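Local coordinates for protein ribulose bisphosphate carboxylase (Pyrococcus horikoshii, PDB 2D69) that probably catalyses the carboxylation of ribulose 1,5-bisphosphate with CO2 and water, yielding two 3-phosphoglycerates in an archaeal AMP degradation pathway, at residues F123-E128 / S335-I340; E145-K150 / I182-D187; A283-N288 / L296-A301; D331-K336 / V343-S348. All blocks are in the same frame, centred on the assembly; numbering follows the deposited sequence.

Contact 1: residues F123-E128 / S335-I340; sequences FHPPYE and SKWEHI
Y127 swings its ring toward E338 because CG stands anti to the backbone N (chi1 -172°), and E338 answers with a chain that starts beside its own backbone N (chi1 -53°) and bends again at chi2, bringing its carboxylate to the ring. They meet where the N-terminal domain of the Rubisco large chain rests on the alpha/beta barrel: the end of strand 115-124 and the start of helix 127-130 lie against the loop between helix 323-334 and strand 344-348. The carboxylate carbon CD of E338 sits at the ring edge, 3.7 Å from CD1 of Y127, with the two planes 77° apart. An anion probably suits such an edge, whose C-H groups are slightly positive. The carboxylate's charged partner is R67 of a neighbouring subunit, in a salt bridge with OE1; the same arginine packs on Y127 as well. Replacing E338 by an alanine removes this carboxylate and would probably leave R67 of that subunit without its countercharge and a gap beside the tyrosine ring. P125, rigid and apolar, sets its CG 3.6 Å from CZ2 at the edge of the W337 indole, which it crosses at about a right angle. I340 CG1 lies over one face of that indole, toward its rim, and F332 meets it edge-to-face. A type II' turn from W337 to I340 shapes the loop, closed by I340 N to W337 O at 3.0 Å. Finally, one water bridges the segments, 2.7 Å from Y127 OH and accepting a weak bond from H339 ND1 at 2.9 Å.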
loop_
_atom_site.group_PDB
_atom_site.type_symbol
_atom_site.label_atom_id
_atom_site.label_comp_id
_atom_site.label_asym_id
_atom_site.label_seq_id
_atom_site.Cartn_x
_atom_site.Cartn_y
_atom_site.Cartn_z
ATOM N N PHE A 123 -7.698 -24.962 35.488
ATOM C CA PHE A 123 -8.750 -23.993 35.331
ATOM C C PHE A 123 -9.795 -24.605 34.356
ATOM O O PHE A 123 -9.504 -25.552 33.568
ATOM C CB PHE A 123 -8.191 -22.624 34.909
ATOM C CG PHE A 123 -7.603 -22.616 33.509
ATOM C CD1 PHE A 123 -8.317 -22.116 32.470
ATOM C CD2 PHE A 123 -6.321 -23.096 33.274
ATOM C CE1 PHE A 123 -7.766 -22.081 31.171
ATOM C CE2 PHE A 123 -5.776 -23.093 31.941
ATOM C CZ PHE A 123 -6.499 -22.592 30.933
ATOM N N HIS A 124 -11.025 -24.144 34.486
ATOM C CA HIS A 124 -12.132 -24.666 33.698
ATOM C C HIS A 124 -12.848 -23.452 33.072
ATOM O O HIS A 124 -13.593 -22.743 33.744
ATOM C CB HIS A 124 -13.065 -25.534 34.593
ATOM C CG HIS A 124 -12.316 -26.563 35.414
ATOM N ND1 HIS A 124 -11.209 -27.232 34.945
ATOM C CD2 HIS A 124 -12.473 -26.988 36.686
ATOM C CE1 HIS A 124 -10.719 -28.019 35.881
ATOM N NE2 HIS A 124 -11.465 -27.892 36.950
ATOM N N PRO A 125 -12.616 -23.185 31.798
ATOM C CA PRO A 125 -13.331 -22.078 31.147
ATOM C C PRO A 125 -14.756 -22.420 30.764
ATOM O O PRO A 125 -14.976 -23.435 30.149
ATOM C CB PRO A 125 -12.458 -21.761 29.936
ATOM C CG PRO A 125 -11.791 -23.166 29.586
ATOM C CD PRO A 125 -11.602 -23.791 30.934
ATOM N N PRO A 126 -15.723 -21.554 31.081
ATOM C CA PRO A 126 -17.105 -21.777 30.632
ATOM C C PRO A 126 -17.226 -21.623 29.129
ATOM O O PRO A 126 -16.293 -21.131 28.460
ATOM C CB PRO A 126 -17.898 -20.713 31.375
ATOM C CG PRO A 126 -16.844 -19.595 31.666
ATOM C CD PRO A 126 -15.582 -20.322 31.876
ATOM N N TYR A 127 -18.348 -22.063 28.586
ATOM C CA TYR A 127 -18.535 -22.084 27.115
ATOM C C TYR A 127 -18.322 -20.683 26.523
ATOM O O TYR A 127 -17.702 -20.533 25.478
ATOM C CB TYR A 127 -19.911 -22.653 26.744
ATOM C CG TYR A 127 -20.054 -22.870 25.241
ATOM C CD1 TYR A 127 -19.594 -24.035 24.628
ATOM C CD2 TYR A 127 -20.601 -21.904 24.441
ATOM C CE1 TYR A 127 -19.704 -24.205 23.267
ATOM C CE2 TYR A 127 -20.658 -22.056 23.066
ATOM C CZ TYR A 127 -20.238 -23.219 22.499
ATOM O OH TYR A 127 -20.364 -23.360 21.144
ATOM N N GLU A 128 -18.800 -19.652 27.209
ATOM C CA GLU A 128 -18.791 -18.320 26.679
ATOM C C GLU A 128 -17.397 -17.705 26.753
ATOM O O GLU A 128 -17.158 -16.721 26.080
ATOM C CB GLU A 128 -19.844 -17.407 27.354
ATOM C CG GLU A 128 -21.293 -17.671 26.907
ATOM C CD GLU A 128 -21.541 -17.452 25.408
ATOM O OE1 GLU A 128 -22.102 -18.392 24.782
ATOM O OE2 GLU A 128 -21.220 -16.354 24.874
ATOM N N SER A 335 -8.710 -35.453 24.822
ATOM C CA SER A 335 -10.113 -35.551 25.179
ATOM C C SER A 335 -10.949 -34.619 24.306
ATOM O O SER A 335 -10.457 -33.611 23.777
ATOM C CB SER A 335 -10.354 -35.156 26.652
ATOM O OG SER A 335 -10.036 -33.785 26.825
ATOM N N LYS A 336 -12.200 -35.016 24.117
ATOM C CA LYS A 336 -13.224 -34.193 23.522
ATOM C C LYS A 336 -13.431 -32.974 24.421
ATOM O O LYS A 336 -13.504 -33.111 25.612
ATOM C CB LYS A 336 -14.503 -35.009 23.372
ATOM C CG LYS A 336 -15.328 -34.701 22.097
ATOM C CD LYS A 336 -15.796 -33.232 22.053
ATOM C CE LYS A 336 -16.818 -32.926 20.902
ATOM N NZ LYS A 336 -17.567 -31.696 21.167
ATOM N N TRP A 337 -13.452 -31.766 23.828
ATOM C CA TRP A 337 -13.547 -30.540 24.581
ATOM C C TRP A 337 -14.200 -29.504 23.701
ATOM O O TRP A 337 -13.534 -28.651 23.108
ATOM C CB TRP A 337 -12.159 -30.066 24.991
ATOM C CG TRP A 337 -12.166 -28.985 25.969
ATOM C CD1 TRP A 337 -13.138 -28.739 26.872
ATOM C CD2 TRP A 337 -11.141 -28.004 26.207
ATOM N NE1 TRP A 337 -12.793 -27.672 27.663
ATOM C CE2 TRP A 337 -11.575 -27.200 27.274
ATOM C CE3 TRP A 337 -9.894 -27.732 25.636
ATOM C CZ2 TRP A 337 -10.810 -26.155 27.802
ATOM C CZ3 TRP A 337 -9.137 -26.678 26.142
ATOM C CH2 TRP A 337 -9.616 -25.887 27.219
ATOM N N GLU A 338 -15.522 -29.608 23.607
ATOM C CA GLU A 338 -16.311 -28.788 22.715
ATOM C C GLU A 338 -15.723 -28.783 21.301
ATOM O O GLU A 338 -15.438 -29.834 20.764
ATOM C CB GLU A 338 -16.463 -27.370 23.284
ATOM C CG GLU A 338 -16.996 -27.290 24.729
ATOM C CD GLU A 338 -18.485 -27.586 24.894
ATOM O OE1 GLU A 338 -19.143 -27.884 23.919
ATOM O OE2 GLU A 338 -18.998 -27.516 26.009
ATOM N N HIS A 339 -15.559 -27.601 20.711
ATOM C CA HIS A 339 -14.995 -27.425 19.349
ATOM C C HIS A 339 -13.434 -27.488 19.275
ATOM O O HIS A 339 -12.868 -27.429 18.158
ATOM C CB HIS A 339 -15.417 -26.056 18.770
ATOM C CG HIS A 339 -15.011 -24.907 19.641
ATOM N ND1 HIS A 339 -15.588 -24.692 20.868
ATOM C CD2 HIS A 339 -14.022 -23.985 19.524
ATOM C CE1 HIS A 339 -15.003 -23.662 21.466
ATOM N NE2 HIS A 339 -14.050 -23.212 20.672
ATOM N N ILE A 340 -12.759 -27.556 20.429
ATOM C CA ILE A 340 -11.306 -27.597 20.458
ATOM C C ILE A 340 -10.776 -28.963 20.007
ATOM O O ILE A 340 -11.007 -29.981 20.637
ATOM C CB ILE A 340 -10.799 -27.279 21.805
ATOM C CG1 ILE A 340 -11.387 -25.941 22.318
ATOM C CG2 ILE A 340 -9.304 -27.264 21.828
ATOM C CD1 ILE A 340 -11.017 -24.706 21.565
HETATM O O HOH W 1 -18.391 -25.061 20.392
#

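Contact 2: residues E145-K150 / I182-D187; sequences EFMGVK and IDLLKD. With SO4 (sulfate ion), chain H.
M147 reaches L184 and D183 through one methyl, CE, which lies 4.0 Å from CD2 of L184 and 4.1 Å from D183 O. The methionine chain bends at both chi2 (-54°) and chi3 (-64°), curling its end toward the strand; a long, unbranched thioether suits this place because it can fold into a buried site. Polar bonds do not cross between the segments but fix each one. The carboxylate of D183 is held by the backbone N of T155 and by a salt bridge to R152. Beyond it, K186, predicted to bind magnesium through a carbamate, is unmodified here, and its NZ donates to D187 O at 3.1 Å. A Schellman motif ends the helix at G148, whose positive phi favours glycine. Past this turn a sulfate ion, probably from the crystallisation liquor, takes two weak bonds from K150 N, at 3.4 Å to O1 and 3.4 Å to O2. In the fold, the last turn of helix 139-147 reaches, through M147, the start of barrel strand 184-186, which runs between strands 154-157 and 222-224; M147 and L184 both also touch E222 of the latter.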
loop_
_atom_site.group_PDB
_atom_site.type_symbol
_atom_site.label_atom_id
_atom_site.label_comp_id
_atom_site.label_asym_id
_atom_site.label_seq_id
_atom_site.Cartn_x
_atom_site.Cartn_y
_atom_site.Cartn_z
ATOM N N GLU A 145 -3.976 -36.509 8.546
ATOM C CA GLU A 145 -4.405 -36.348 7.152
ATOM C C GLU A 145 -3.297 -35.828 6.215
ATOM O O GLU A 145 -3.064 -36.397 5.123
ATOM C CB GLU A 145 -5.615 -35.443 7.077
ATOM C CG GLU A 145 -6.112 -35.143 5.676
ATOM C CD GLU A 145 -7.327 -34.198 5.642
ATOM O OE1 GLU A 145 -7.306 -33.105 6.287
ATOM O OE2 GLU A 145 -8.287 -34.530 4.920
ATOM N N PHE A 146 -2.585 -34.787 6.615
ATOM C CA PHE A 146 -1.564 -34.210 5.713
ATOM C C PHE A 146 -0.274 -35.000 5.727
ATOM O O PHE A 146 0.497 -34.944 4.776
ATOM C CB PHE A 146 -1.412 -32.657 5.895
ATOM C CG PHE A 146 -0.650 -32.198 7.093
ATOM C CD1 PHE A 146 -1.257 -31.320 8.009
ATOM C CD2 PHE A 146 0.676 -32.533 7.268
ATOM C CE1 PHE A 146 -0.552 -30.819 9.115
ATOM C CE2 PHE A 146 1.393 -32.073 8.378
ATOM C CZ PHE A 146 0.776 -31.201 9.314
ATOM N N MET A 147 -0.066 -35.797 6.774
ATOM C CA MET A 147 1.127 -36.651 6.843
ATOM C C MET A 147 0.860 -38.002 6.163
ATOM O O MET A 147 1.786 -38.767 5.872
ATOM C CB MET A 147 1.516 -36.864 8.291
ATOM C CG MET A 147 2.155 -35.643 9.009
ATOM S SD MET A 147 3.567 -34.993 8.105
ATOM C CE MET A 147 4.787 -36.367 8.135
ATOM N N GLY A 148 -0.413 -38.292 5.916
ATOM C CA GLY A 148 -0.825 -39.559 5.306
ATOM C C GLY A 148 -0.585 -40.752 6.218
ATOM O O GLY A 148 -0.302 -41.883 5.719
ATOM N N VAL A 149 -0.667 -40.536 7.539
ATOM C CA VAL A 149 -0.410 -41.615 8.489
ATOM C C VAL A 149 -1.607 -41.866 9.386
ATOM O O VAL A 149 -1.878 -41.065 10.305
ATOM C CB VAL A 149 0.870 -41.331 9.330
ATOM C CG1 VAL A 149 1.090 -42.412 10.367
ATOM C CG2 VAL A 149 2.089 -41.231 8.401
ATOM N N LYS A 150 -2.324 -42.982 9.150
ATOM C CA LYS A 150 -3.689 -43.070 9.707
ATOM C C LYS A 150 -3.801 -43.636 11.136
ATOM O O LYS A 150 -4.680 -43.232 11.905
ATOM C CB LYS A 150 -4.724 -43.643 8.723
ATOM C CG LYS A 150 -4.524 -45.070 8.271
ATOM C CD LYS A 150 -5.295 -45.398 6.902
ATOM C CE LYS A 150 -4.478 -46.503 6.079
ATOM N NZ LYS A 150 -5.142 -47.114 4.841
ATOM N N ILE A 182 12.184 -41.750 9.332
ATOM C CA ILE A 182 11.680 -40.779 10.291
ATOM C C ILE A 182 10.652 -39.875 9.596
ATOM O O ILE A 182 10.822 -39.477 8.417
ATOM C CB ILE A 182 12.823 -39.912 10.938
ATOM C CG1 ILE A 182 13.681 -40.766 11.819
ATOM C CG2 ILE A 182 12.261 -38.843 11.864
ATOM C CD1 ILE A 182 12.913 -41.396 13.014
ATOM N N ASP A 183 9.596 -39.536 10.316
ATOM C CA ASP A 183 8.573 -38.712 9.708
ATOM C C ASP A 183 8.966 -37.238 9.773
ATOM O O ASP A 183 8.874 -36.527 8.765
ATOM C CB ASP A 183 7.207 -38.928 10.342
ATOM C CG ASP A 183 6.762 -40.357 10.293
ATOM O OD1 ASP A 183 6.567 -40.853 9.166
ATOM O OD2 ASP A 183 6.581 -41.053 11.324
ATOM N N LEU A 184 9.448 -36.818 10.951
ATOM C CA LEU A 184 9.632 -35.443 11.298
ATOM C C LEU A 184 11.062 -35.115 11.751
ATOM O O LEU A 184 11.545 -35.619 12.764
ATOM C CB LEU A 184 8.659 -35.143 12.421
ATOM C CG LEU A 184 7.172 -35.315 12.139
ATOM C CD1 LEU A 184 6.402 -35.051 13.414
ATOM C CD2 LEU A 184 6.732 -34.394 11.014
ATOM N N LEU A 185 11.784 -34.309 10.969
ATOM C CA LEU A 185 13.038 -33.756 11.400
ATOM C C LEU A 185 12.675 -32.715 12.403
ATOM O O LEU A 185 11.670 -32.024 12.229
ATOM C CB LEU A 185 13.746 -33.120 10.227
ATOM C CG LEU A 185 15.086 -32.433 10.548
ATOM C CD1 LEU A 185 16.151 -33.429 11.028
ATOM C CD2 LEU A 185 15.546 -31.660 9.342
ATOM N N LYS A 186 13.457 -32.568 13.463
ATOM C CA LYS A 186 13.137 -31.594 14.483
ATOM C C LYS A 186 14.373 -30.792 14.848
ATOM O O LYS A 186 15.401 -31.350 15.179
ATOM C CB LYS A 186 12.510 -32.268 15.715
ATOM C CG LYS A 186 12.109 -31.354 16.862
ATOM C CD LYS A 186 11.418 -32.074 18.053
ATOM C CE LYS A 186 11.505 -31.197 19.358
ATOM N NZ LYS A 186 12.778 -30.303 19.571
ATOM N N ASP A 187 14.263 -29.476 14.821
ATOM C CA ASP A 187 15.330 -28.620 15.332
ATOM C C ASP A 187 15.315 -28.625 16.845
ATOM O O ASP A 187 14.241 -28.628 17.441
ATOM C CB ASP A 187 15.102 -27.156 14.953
ATOM C CG ASP A 187 15.407 -26.848 13.505
ATOM O OD1 ASP A 187 16.049 -27.651 12.778
ATOM O OD2 ASP A 187 15.011 -25.765 13.020
HETATM S S SO4 H . 0.257 -45.830 7.889
HETATM O O1 SO4 H . -0.325 -44.805 7.019
HETATM O O2 SO4 H . -0.279 -45.703 9.254
HETATM O O3 SO4 H . -0.160 -47.118 7.340
HETATM O O4 SO4 H . 1.727 -45.755 7.895
#

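Contact 3: residues A283-N288 / L296-A301; sequences AAFTRN and LALAKA
T286 and L298 mark the closest backbone approach, their CA atoms 8.7 Å apart, where a weakly bonded helix of about 283-286 comes up to helix 295-305. Both belong to the alpha/beta barrel, in the connection from strand 274-278 to strand 309-311, with the short strand 292-293 between them. The buried contact depends on one methyl: CD1 of L298 lies 3.7 Å from CE1 of F285 and 4.0 Å from CG2 of T286. Each of the two partners crosses the leucine at about a right angle; its CD1 methyl meets the phenylalanine ring obliquely, near CE1, and the threonine methyl beside it. F285 takes the crowded position between backbone N and carbonyl carbon (chi1 57°), which sends the ring out toward helix 295-305. Threonine serves two ends at once: with CG2 beside the backbone N its methyl meets the leucine, while OG1 is hydrogen-bonded to H282. A phenylalanine and a leucine suit this apolar interior, and V254 of helix 253-256 touches both. The T286 side chain is about 6 Å from that of R279, predicted to bind substrate. At the subunit boundary, R287 donates through NH1 to F110 O and M112 O of a neighbouring subunit. Under L298 the helix is regular, with K300 N bonded to L296 O at 2.9 Å and A301 N to A297 O at 3.0 Å.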
loop_
_atom_site.group_PDB
_atom_site.type_symbol
_atom_site.label_atom_id
_atom_site.label_comp_id
_atom_site.label_asym_id
_atom_site.label_seq_id
_atom_site.Cartn_x
_atom_site.Cartn_y
_atom_site.Cartn_z
ATOM N N ALA A 283 9.951 -26.060 33.381
ATOM C CA ALA A 283 10.266 -26.672 34.663
ATOM C C ALA A 283 10.743 -25.676 35.683
ATOM O O ALA A 283 10.827 -26.012 36.887
ATOM C CB ALA A 283 11.278 -27.844 34.488
ATOM N N ALA A 284 11.036 -24.438 35.255
ATOM C CA ALA A 284 11.309 -23.356 36.241
ATOM C C ALA A 284 10.112 -23.049 37.138
ATOM O O ALA A 284 10.260 -22.592 38.327
ATOM C CB ALA A 284 11.755 -22.065 35.503
ATOM N N PHE A 285 8.921 -23.254 36.583
ATOM C CA PHE A 285 7.691 -23.123 37.347
ATOM C C PHE A 285 6.748 -24.348 37.418
ATOM O O PHE A 285 5.785 -24.295 38.185
ATOM C CB PHE A 285 6.908 -21.855 36.902
ATOM C CG PHE A 285 6.565 -21.792 35.435
ATOM C CD1 PHE A 285 5.452 -22.448 34.934
ATOM C CD2 PHE A 285 7.351 -21.040 34.562
ATOM C CE1 PHE A 285 5.135 -22.372 33.561
ATOM C CE2 PHE A 285 7.070 -20.975 33.224
ATOM C CZ PHE A 285 5.937 -21.621 32.708
ATOM N N THR A 286 6.963 -25.407 36.623
ATOM C CA THR A 286 6.066 -26.589 36.654
ATOM C C THR A 286 6.542 -27.768 37.488
ATOM O O THR A 286 5.791 -28.749 37.634
ATOM C CB THR A 286 5.783 -27.203 35.262
ATOM O OG1 THR A 286 6.993 -27.727 34.686
ATOM C CG2 THR A 286 5.237 -26.201 34.304
ATOM N N ARG A 287 7.784 -27.698 37.973
ATOM C CA ARG A 287 8.447 -28.852 38.603
ATOM C C ARG A 287 8.177 -28.936 40.115
ATOM O O ARG A 287 7.993 -30.039 40.675
ATOM C CB ARG A 287 9.952 -28.777 38.292
ATOM C CG ARG A 287 10.763 -29.937 38.798
ATOM C CD ARG A 287 12.160 -30.020 38.177
ATOM N NE ARG A 287 12.865 -31.196 38.654
ATOM C CZ ARG A 287 14.097 -31.545 38.292
ATOM N NH1 ARG A 287 14.797 -30.812 37.421
ATOM N NH2 ARG A 287 14.627 -32.649 38.806
ATOM N N ASN A 288 8.149 -27.798 40.792
ATOM C CA ASN A 288 7.947 -27.800 42.235
ATOM C C ASN A 288 6.501 -28.210 42.510
ATOM O O ASN A 288 5.582 -27.541 42.046
ATOM C CB ASN A 288 8.278 -26.421 42.817
ATOM C CG ASN A 288 8.058 -26.328 44.314
ATOM O OD1 ASN A 288 7.373 -27.139 44.907
ATOM N ND2 ASN A 288 8.637 -25.315 44.924
ATOM N N LEU A 296 -0.273 -29.418 33.331
ATOM C CA LEU A 296 -1.651 -29.602 32.867
ATOM C C LEU A 296 -2.312 -28.255 32.482
ATOM O O LEU A 296 -2.970 -28.150 31.441
ATOM C CB LEU A 296 -2.484 -30.299 33.934
ATOM C CG LEU A 296 -4.003 -30.351 33.675
ATOM C CD1 LEU A 296 -4.239 -31.115 32.376
ATOM C CD2 LEU A 296 -4.727 -31.039 34.830
ATOM N N ALA A 297 -2.091 -27.228 33.305
ATOM C CA ALA A 297 -2.687 -25.914 33.068
ATOM C C ALA A 297 -2.057 -25.230 31.862
ATOM O O ALA A 297 -2.727 -24.658 31.019
ATOM C CB ALA A 297 -2.553 -25.041 34.304
ATOM N N LEU A 298 -0.738 -25.323 31.789
ATOM C CA LEU A 298 0.017 -24.822 30.662
ATOM C C LEU A 298 -0.476 -25.483 29.419
ATOM O O LEU A 298 -0.746 -24.819 28.440
ATOM C CB LEU A 298 1.469 -25.157 30.831
ATOM C CG LEU A 298 2.547 -24.290 30.240
ATOM C CD1 LEU A 298 3.904 -24.669 30.888
ATOM C CD2 LEU A 298 2.628 -24.495 28.752
ATOM N N ALA A 299 -0.622 -26.796 29.475
ATOM C CA ALA A 299 -1.058 -27.563 28.327
ATOM C C ALA A 299 -2.475 -27.160 27.886
ATOM O O ALA A 299 -2.794 -27.194 26.702
ATOM C CB ALA A 299 -1.028 -29.056 28.642
ATOM N N LYS A 300 -3.325 -26.846 28.853
ATOM C CA LYS A 300 -4.704 -26.481 28.573
ATOM C C LYS A 300 -4.739 -25.131 27.864
ATOM O O LYS A 300 -5.450 -24.944 26.897
ATOM C CB LYS A 300 -5.517 -26.442 29.875
ATOM C CG LYS A 300 -6.949 -25.981 29.748
ATOM C CD LYS A 300 -7.759 -26.305 30.994
ATOM C CE LYS A 300 -8.408 -27.699 31.000
ATOM N NZ LYS A 300 -9.019 -28.001 32.397
ATOM N N ALA A 301 -4.028 -24.157 28.409
ATOM C CA ALA A 301 -3.862 -22.891 27.701
ATOM C C ALA A 301 -3.349 -23.093 26.284
ATOM O O ALA A 301 -3.870 -22.493 25.331
ATOM C CB ALA A 301 -2.955 -21.974 28.474
#

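Contact 4: residues D331-K336 / V343-S348; sequences DFLLSK and VFPVAS
L333 and V343 are joined by backbone and side chain alike: V343 N donates to L333 O at 3.0 Å, almost straight at 175°, though the donor stands above the carbonyl plane and off the lone pairs. This bond ties the last turn of helix 323-334 to the chain entering strand 344-348, within a beta-alpha-beta unit of the barrel that starts with strand 309-311. Around it lie the aliphatic groups. L333 holds CG anti to its carbonyl carbon (chi1 -72°), which carries its fork to V343 and P345: CD2 rests 4.0 Å from CG1 of V343, and the other methyl, CD1, comes to 4.2 Å from CA of P345. Leucine suits the place because its branched end can touch two residues at once. L334 lies at the margin, its CD2 4.2 Å from CD of P345 and 3.7 Å from V343 O. Short, compact valine and proline suit a place where the helix end comes within 5.2 Å, CA of L333 to CA of V343. One shell further out, L333 also touches I310 of the parallel neighbour strand and A299 of helix 295-305, while L334 meets V140 of helix 139-147. F332 packs its ring on R303 as a cation-pi pair. Further along the same segment lies S348, predicted to bind substrate, whose OG is hydrogen-bonded to NE2 of Q370. The helix terminus is fixed by F332 O, which takes two bonds: S335 N at 3.0 Å, and S335 OG at 2.8 Å, lying in the carbonyl plane on a lone pair.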
loop_
_atom_site.group_PDB
_atom_site.type_symbol
_atom_site.label_atom_id
_atom_site.label_comp_id
_atom_site.label_asym_id
_atom_site.label_seq_id
_atom_site.Cartn_x
_atom_site.Cartn_y
_atom_site.Cartn_z
ATOM N N ASP A 331 -4.304 -37.495 28.439
ATOM C CA ASP A 331 -5.730 -37.770 28.400
ATOM C C ASP A 331 -6.495 -36.481 28.123
ATOM O O ASP A 331 -7.388 -36.454 27.304
ATOM C CB ASP A 331 -6.235 -38.372 29.738
ATOM C CG ASP A 331 -5.871 -39.857 29.900
ATOM O OD1 ASP A 331 -6.182 -40.415 30.976
ATOM O OD2 ASP A 331 -5.270 -40.532 29.033
ATOM N N PHE A 332 -6.147 -35.427 28.839
ATOM C CA PHE A 332 -6.685 -34.110 28.546
ATOM C C PHE A 332 -6.399 -33.660 27.112
ATOM O O PHE A 332 -7.303 -33.277 26.397
ATOM C CB PHE A 332 -6.143 -33.041 29.501
ATOM C CG PHE A 332 -6.345 -31.677 28.963
ATOM C CD1 PHE A 332 -7.642 -31.136 28.925
ATOM C CD2 PHE A 332 -5.289 -30.977 28.354
ATOM C CE1 PHE A 332 -7.869 -29.902 28.307
ATOM C CE2 PHE A 332 -5.512 -29.722 27.763
ATOM C CZ PHE A 332 -6.811 -29.187 27.743
ATOM N N LEU A 333 -5.150 -33.701 26.681
ATOM C CA LEU A 333 -4.802 -33.266 25.332
ATOM C C LEU A 333 -5.665 -33.943 24.262
ATOM O O LEU A 333 -6.018 -33.306 23.224
ATOM C CB LEU A 333 -3.330 -33.476 25.027
ATOM C CG LEU A 333 -2.376 -32.500 25.769
ATOM C CD1 LEU A 333 -0.961 -32.895 25.449
ATOM C CD2 LEU A 333 -2.555 -31.048 25.388
ATOM N N LEU A 334 -6.019 -35.209 24.505
ATOM C CA LEU A 334 -6.718 -35.981 23.495
ATOM C C LEU A 334 -8.217 -36.021 23.719
ATOM O O LEU A 334 -8.919 -36.567 22.892
ATOM C CB LEU A 334 -6.173 -37.422 23.436
ATOM C CG LEU A 334 -4.768 -37.631 22.880
ATOM C CD1 LEU A 334 -4.273 -39.028 23.280
ATOM C CD2 LEU A 334 -4.754 -37.447 21.379
ATOM N N SER A 335 -8.710 -35.453 24.822
ATOM C CA SER A 335 -10.113 -35.551 25.179
ATOM C C SER A 335 -10.949 -34.619 24.306
ATOM O O SER A 335 -10.457 -33.611 23.777
ATOM C CB SER A 335 -10.354 -35.156 26.652
ATOM O OG SER A 335 -10.036 -33.785 26.825
ATOM N N LYS A 336 -12.200 -35.016 24.117
ATOM C CA LYS A 336 -13.224 -34.193 23.522
ATOM C C LYS A 336 -13.431 -32.974 24.421
ATOM O O LYS A 336 -13.504 -33.111 25.612
ATOM C CB LYS A 336 -14.503 -35.009 23.372
ATOM C CG LYS A 336 -15.328 -34.701 22.097
ATOM C CD LYS A 336 -15.796 -33.232 22.053
ATOM C CE LYS A 336 -16.818 -32.926 20.902
ATOM N NZ LYS A 336 -17.567 -31.696 21.167
ATOM N N VAL A 343 -4.992 -32.577 20.552
ATOM C CA VAL A 343 -3.566 -32.274 20.389
ATOM C C VAL A 343 -2.721 -33.513 20.603
ATOM O O VAL A 343 -2.919 -34.261 21.578
ATOM C CB VAL A 343 -3.167 -31.217 21.453
ATOM C CG1 VAL A 343 -1.641 -31.001 21.535
ATOM C CG2 VAL A 343 -3.958 -29.889 21.228
ATOM N N PHE A 344 -1.774 -33.777 19.702
ATOM C CA PHE A 344 -0.786 -34.839 19.900
ATOM C C PHE A 344 0.117 -34.587 21.089
ATOM O O PHE A 344 0.819 -33.586 21.114
ATOM C CB PHE A 344 0.153 -34.923 18.756
ATOM C CG PHE A 344 -0.272 -35.883 17.668
ATOM C CD1 PHE A 344 -0.464 -35.428 16.380
ATOM C CD2 PHE A 344 -0.365 -37.248 17.913
ATOM C CE1 PHE A 344 -0.820 -36.298 15.354
ATOM C CE2 PHE A 344 -0.725 -38.141 16.870
ATOM C CZ PHE A 344 -0.945 -37.654 15.603
ATOM N N PRO A 345 0.176 -35.509 22.032
ATOM C CA PRO A 345 1.296 -35.499 22.995
ATOM C C PRO A 345 2.572 -35.907 22.260
ATOM O O PRO A 345 2.495 -36.758 21.360
ATOM C CB PRO A 345 0.918 -36.560 24.017
ATOM C CG PRO A 345 -0.465 -36.911 23.753
ATOM C CD PRO A 345 -0.728 -36.647 22.266
ATOM N N VAL A 346 3.678 -35.247 22.587
ATOM C CA VAL A 346 4.975 -35.504 22.025
ATOM C C VAL A 346 5.764 -36.163 23.141
ATOM O O VAL A 346 5.971 -35.578 24.234
ATOM C CB VAL A 346 5.728 -34.228 21.593
ATOM C CG1 VAL A 346 7.161 -34.599 21.083
ATOM C CG2 VAL A 346 4.923 -33.360 20.552
ATOM N N ALA A 347 6.141 -37.409 22.906
ATOM C CA ALA A 347 6.928 -38.169 23.876
ATOM C C ALA A 347 8.417 -38.138 23.514
ATOM O O ALA A 347 8.789 -38.410 22.356
ATOM C CB ALA A 347 6.406 -39.609 23.959
ATOM N N SER A 348 9.251 -37.819 24.507
ATOM C CA SER A 348 10.699 -37.659 24.341
ATOM C C SER A 348 11.450 -37.884 25.641
ATOM O O SER A 348 10.921 -37.615 26.738
ATOM C CB SER A 348 11.011 -36.252 23.817
ATOM O OG SER A 348 12.318 -36.164 23.264
#

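Contacts 1, 3 and 4 form a touching series from the N-terminal domain into the barrel. F123 O of contact 1 probably accepts a hydrogen bond from K300 NZ of contact 3, 2.8 Å away, and K300 CA in turn packs 3.4 Å from CE2 of F332 in contact 4. Contacts 1 and 4 share S335 and K336, and their centres are 15 Å apart. Contact 2 stands off, its nearest atoms about 6 Å from contact 4, but both reach the eight-stranded parallel sheet. Contact 2 carries K186, a predicted magnesium ligand, and contact 4 S348, predicted to bind substrate. L184 of contact 2 is about 8 Å from Q370, another predicted substrate-binding residue (side chain to side chain), whereas contact 1 lies away from these sites.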